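Long-range contact in Alpha/beta hydrolase fold protein (Ochrobactrum, PDB 4G9E), which hydrolyses the lactone ring of N-acyl homoserine lactones, the signal molecules of bacterial quorum sensing: residues I39-W52 with F251-A263. Residues are numbered along the deposited sequence; the frame is centred on the assembly and turned at random. Where two conformers were deposited one is given.
Sequences IFAPQLEGEIGKKW and FREAPAEFDAYLA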
# COMPACT_ATOMS: atom_id res chain seq x y z
N ILE A 39 10.06 4.61 0.67
CA ILE A 39 9.29 5.40 1.62
C ILE A 39 9.17 4.70 2.97
O ILE A 39 8.91 5.33 4.00
CB ILE A 39 7.87 5.74 1.06
CG1 ILE A 39 7.28 6.99 1.72
CG2 ILE A 39 6.92 4.56 1.20
CD1 ILE A 39 7.97 8.28 1.33
N PHE A 40 9.38 3.38 2.97
CA PHE A 40 9.25 2.58 4.18
C PHE A 40 10.56 2.42 4.95
O PHE A 40 10.70 1.54 5.79
CB PHE A 40 8.66 1.21 3.85
CG PHE A 40 7.28 1.29 3.25
CD1 PHE A 40 6.27 1.99 3.89
CD2 PHE A 40 6.99 0.67 2.04
CE1 PHE A 40 5.00 2.07 3.35
CE2 PHE A 40 5.72 0.74 1.49
CZ PHE A 40 4.72 1.44 2.14
N ALA A 41 11.51 3.31 4.68
CA ALA A 41 12.76 3.35 5.44
C ALA A 41 12.58 3.18 6.95
O ALA A 41 13.35 2.46 7.58
CB ALA A 41 13.52 4.64 5.13
N PRO A 42 11.59 3.86 7.57
CA PRO A 42 11.49 3.71 9.03
C PRO A 42 11.25 2.26 9.47
O PRO A 42 11.75 1.85 10.52
CB PRO A 42 10.29 4.58 9.40
CG PRO A 42 10.21 5.60 8.30
CD PRO A 42 10.65 4.87 7.06
N GLN A 43 10.49 1.51 8.68
CA GLN A 43 10.22 0.12 8.98
C GLN A 43 11.37 -0.77 8.54
O GLN A 43 11.81 -1.63 9.30
CB GLN A 43 8.90 -0.32 8.35
CG GLN A 43 7.68 0.26 9.05
CD GLN A 43 7.51 1.75 8.81
OE1 GLN A 43 7.64 2.21 7.68
NE2 GLN A 43 7.23 2.50 9.87
N LEU A 44 11.87 -0.57 7.33
CA LEU A 44 13.00 -1.35 6.83
C LEU A 44 14.19 -1.31 7.77
O LEU A 44 14.81 -2.34 8.04
CB LEU A 44 13.43 -0.85 5.45
CG LEU A 44 12.54 -1.25 4.27
CD1 LEU A 44 12.75 -0.30 3.10
CD2 LEU A 44 12.81 -2.70 3.86
N GLU A 45 14.52 -0.12 8.25
CA GLU A 45 15.75 0.11 8.99
C GLU A 45 15.57 0.11 10.51
O GLU A 45 16.55 0.12 11.25
CB GLU A 45 16.36 1.45 8.57
CG GLU A 45 16.68 1.54 7.09
CD GLU A 45 17.16 2.93 6.69
OE1 GLU A 45 17.36 3.77 7.59
OE2 GLU A 45 17.32 3.17 5.47
N GLY A 46 14.32 0.12 10.96
CA GLY A 46 14.02 0.18 12.38
C GLY A 46 13.67 -1.16 13.00
O GLY A 46 14.01 -2.21 12.46
N GLU A 47 12.97 -1.08 14.12
CA GLU A 47 12.70 -2.27 14.92
C GLU A 47 11.88 -3.33 14.13
O GLU A 47 12.05 -4.52 14.31
CB GLU A 47 11.98 -1.88 16.21
CG GLU A 47 12.97 -1.34 17.22
CD GLU A 47 14.28 -2.15 17.31
OE1 GLU A 47 15.32 -1.58 16.90
OE2 GLU A 47 14.34 -3.31 17.84
N ILE A 48 10.98 -2.85 13.26
CA ILE A 48 10.17 -3.77 12.49
C ILE A 48 11.06 -4.64 11.59
O ILE A 48 10.97 -5.87 11.61
CB ILE A 48 9.09 -3.04 11.64
CG1 ILE A 48 8.13 -2.23 12.53
CG2 ILE A 48 8.32 -4.04 10.79
CD1 ILE A 48 7.30 -3.07 13.48
N GLY A 49 11.92 -3.98 10.81
CA GLY A 49 12.81 -4.67 9.89
C GLY A 49 13.92 -5.45 10.54
O GLY A 49 14.47 -6.39 9.94
N LYS A 50 14.29 -5.07 11.76
CA LYS A 50 15.29 -5.85 12.49
C LYS A 50 14.75 -7.20 12.94
O LYS A 50 15.49 -8.13 12.98
CB LYS A 50 15.86 -5.05 13.70
CG LYS A 50 16.63 -3.79 13.25
CD LYS A 50 16.92 -2.84 14.43
CE LYS A 50 17.56 -1.48 14.10
NZ LYS A 50 18.39 -1.04 15.24
N LYS A 51 13.46 -7.27 13.22
CA LYS A 51 12.88 -8.53 13.66
C LYS A 51 12.32 -9.35 12.51
O LYS A 51 12.61 -10.55 12.38
CB LYS A 51 11.77 -8.30 14.67
CG LYS A 51 11.11 -9.60 15.08
CD LYS A 51 10.28 -9.44 16.31
CE LYS A 51 9.66 -10.77 16.69
NZ LYS A 51 9.12 -10.73 18.07
N TRP A 52 11.51 -8.70 11.69
CA TRP A 52 10.76 -9.38 10.65
C TRP A 52 11.40 -9.13 9.30
O TRP A 52 12.10 -8.14 9.11
CB TRP A 52 9.30 -8.90 10.68
CG TRP A 52 8.54 -9.42 11.89
CD1 TRP A 52 8.15 -10.72 12.09
CD2 TRP A 52 8.07 -8.67 13.02
NE1 TRP A 52 7.48 -10.82 13.29
CE2 TRP A 52 7.41 -9.58 13.87
CE3 TRP A 52 8.14 -7.32 13.40
CZ2 TRP A 52 6.81 -9.18 15.06
CZ3 TRP A 52 7.55 -6.93 14.59
CH2 TRP A 52 6.90 -7.86 15.41
N PHE A 251 3.12 5.86 9.02
CA PHE A 251 4.32 5.04 9.16
C PHE A 251 5.61 5.87 9.12
O PHE A 251 6.64 5.42 9.62
CB PHE A 251 4.34 3.95 8.08
CG PHE A 251 4.31 4.51 6.69
CD1 PHE A 251 5.48 4.91 6.08
CD2 PHE A 251 3.10 4.72 6.03
CE1 PHE A 251 5.47 5.47 4.82
CE2 PHE A 251 3.08 5.30 4.77
CZ PHE A 251 4.27 5.67 4.17
N ARG A 252 5.56 7.07 8.53
CA ARG A 252 6.71 7.97 8.56
C ARG A 252 6.48 9.22 9.41
O ARG A 252 7.42 9.81 9.94
CB ARG A 252 7.19 8.35 7.15
CG ARG A 252 6.20 9.18 6.34
CD ARG A 252 6.63 9.39 4.87
NE ARG A 252 7.98 9.96 4.79
CZ ARG A 252 8.25 11.25 4.94
NH1 ARG A 252 7.27 12.12 5.14
NH2 ARG A 252 9.51 11.67 4.90
N GLU A 253 5.22 9.63 9.55
CA GLU A 253 4.86 10.82 10.32
C GLU A 253 4.89 10.54 11.82
O GLU A 253 5.24 11.42 12.62
CB GLU A 253 3.46 11.30 9.92
CG GLU A 253 3.36 11.82 8.49
CD GLU A 253 1.92 12.05 8.04
OE1 GLU A 253 1.11 11.10 8.09
OE2 GLU A 253 1.59 13.18 7.63
N ALA A 254 4.52 9.32 12.20
CA ALA A 254 4.47 8.91 13.59
C ALA A 254 4.95 7.47 13.71
O ALA A 254 4.18 6.58 14.06
CB ALA A 254 3.05 9.02 14.10
N PRO A 255 6.23 7.23 13.39
CA PRO A 255 6.66 5.82 13.28
C PRO A 255 6.49 4.98 14.54
O PRO A 255 6.10 3.82 14.42
CB PRO A 255 8.13 5.92 12.88
CG PRO A 255 8.24 7.26 12.21
CD PRO A 255 7.29 8.16 12.96
N ALA A 256 6.78 5.52 15.71
CA ALA A 256 6.67 4.71 16.92
C ALA A 256 5.24 4.26 17.16
O ALA A 256 5.00 3.09 17.50
CB ALA A 256 7.20 5.47 18.12
N GLU A 257 4.28 5.17 17.02
CA GLU A 257 2.88 4.81 17.23
C GLU A 257 2.37 3.86 16.15
O GLU A 257 1.68 2.88 16.44
CB GLU A 257 2.00 6.05 17.31
CG GLU A 257 0.58 5.73 17.72
CD GLU A 257 -0.18 6.94 18.23
OE1 GLU A 257 -1.41 6.85 18.34
OE2 GLU A 257 0.46 7.97 18.52
N PHE A 258 2.73 4.14 14.90
CA PHE A 258 2.34 3.25 13.81
C PHE A 258 2.95 1.86 14.01
O PHE A 258 2.27 0.84 13.85
CB PHE A 258 2.78 3.83 12.47
CG PHE A 258 2.57 2.87 11.32
CD1 PHE A 258 1.35 2.76 10.69
CD2 PHE A 258 3.60 2.03 10.93
CE1 PHE A 258 1.16 1.84 9.66
CE2 PHE A 258 3.43 1.11 9.92
CZ PHE A 258 2.22 1.02 9.28
N ASP A 259 4.23 1.82 14.36
CA ASP A 259 4.94 0.56 14.52
C ASP A 259 4.34 -0.28 15.65
O ASP A 259 4.40 -1.50 15.60
CB ASP A 259 6.43 0.77 14.79
CG ASP A 259 7.21 1.20 13.56
OD1 ASP A 259 6.67 1.14 12.44
OD2 ASP A 259 8.39 1.58 13.74
N ALA A 260 3.78 0.36 16.67
CA ALA A 260 3.10 -0.39 17.72
C ALA A 260 1.96 -1.21 17.12
O ALA A 260 1.80 -2.40 17.43
CB ALA A 260 2.58 0.55 18.81
N TYR A 261 1.15 -0.59 16.27
CA TYR A 261 0.08 -1.32 15.61
C TYR A 261 0.61 -2.40 14.67
O TYR A 261 0.14 -3.53 14.68
CB TYR A 261 -0.82 -0.37 14.81
CG TYR A 261 -1.70 0.51 15.65
CD1 TYR A 261 -2.81 -0.00 16.30
CD2 TYR A 261 -1.42 1.86 15.79
CE1 TYR A 261 -3.63 0.81 17.07
CE2 TYR A 261 -2.23 2.68 16.56
CZ TYR A 261 -3.33 2.14 17.19
OH TYR A 261 -4.14 2.95 17.96
N LEU A 262 1.58 -2.05 13.83
CA LEU A 262 2.08 -2.99 12.84
C LEU A 262 2.73 -4.19 13.52
O LEU A 262 2.48 -5.33 13.13
CB LEU A 262 3.05 -2.29 11.89
CG LEU A 262 3.66 -3.18 10.80
CD1 LEU A 262 2.59 -3.88 9.97
CD2 LEU A 262 4.62 -2.38 9.94
N ALA A 263 3.57 -3.94 14.52
CA ALA A 263 4.22 -5.04 15.23
C ALA A 263 3.20 -5.96 15.90
O ALA A 263 3.34 -7.18 15.87
CB ALA A 263 5.21 -4.50 16.26
O HOH W 1 9.91 7.85 4.75
O HOH W 2 10.49 0.05 12.44
O HOH W 3 10.64 3.38 13.41
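Gln-43 reaches from helix 41-45 into helices 251-253 and 255-263, its side chain a knob among Phe-251, Phe-258, Asp-259 and Leu-262. These helices lie on one face of the alpha/beta-hydrolase sheet, helix 41-45 crossing helix 255-263 at 61°, over strand 24-30, where Met-29 touches Gln-43 and Leu-27 touches Leu-262. From CB the chain leaves anti to the carbonyl carbon (chi1 -72°), and CG lies 3.6 Å from Asp-259 OD1 and 4.1 Å from Leu-262 CD2. A bend at chi2 turns the amide into the groove, nearly perpendicular to the Phe-251 ring and the Asp-259 carboxylate, with CD near Asp-259 OD1 and Phe-251 O. NE2 spends both hydrogens there, almost straight and in the amide plane: one bond goes to Phe-251 O (3.0 Å), the other to the syn side of Asp-259 OD1 (3.0 Å). OE1 is buried beside Phe-251 CB and CD1 without a polar partner. A leucine in place of Gln-43 would probably leave Phe-251 O and Asp-259 OD1 without their shared donor.

Phe-40 directs its edge at the face of Phe-251, CE1 standing 3.7 Å above the ring centre. Trp-101 makes another edge-to-face pair with Phe-251, whose side chain lies about 8 Å from the bound N-butanoyl-L-homoserine. Toward the other end the contact is mostly apolar, Ile-48 CD1 and Trp-52 CZ3 each 3.8 Å from Ala-263 CB, though a water accepting from Ile-48 N lies beside Pro-42 O and Asp-259 OD2. Arg-252 NH2 bonds Pro-168 O, and a water bridges Ile-39 O to Arg-252 NE, which lies 3.8 Å from Ile-39 CD1.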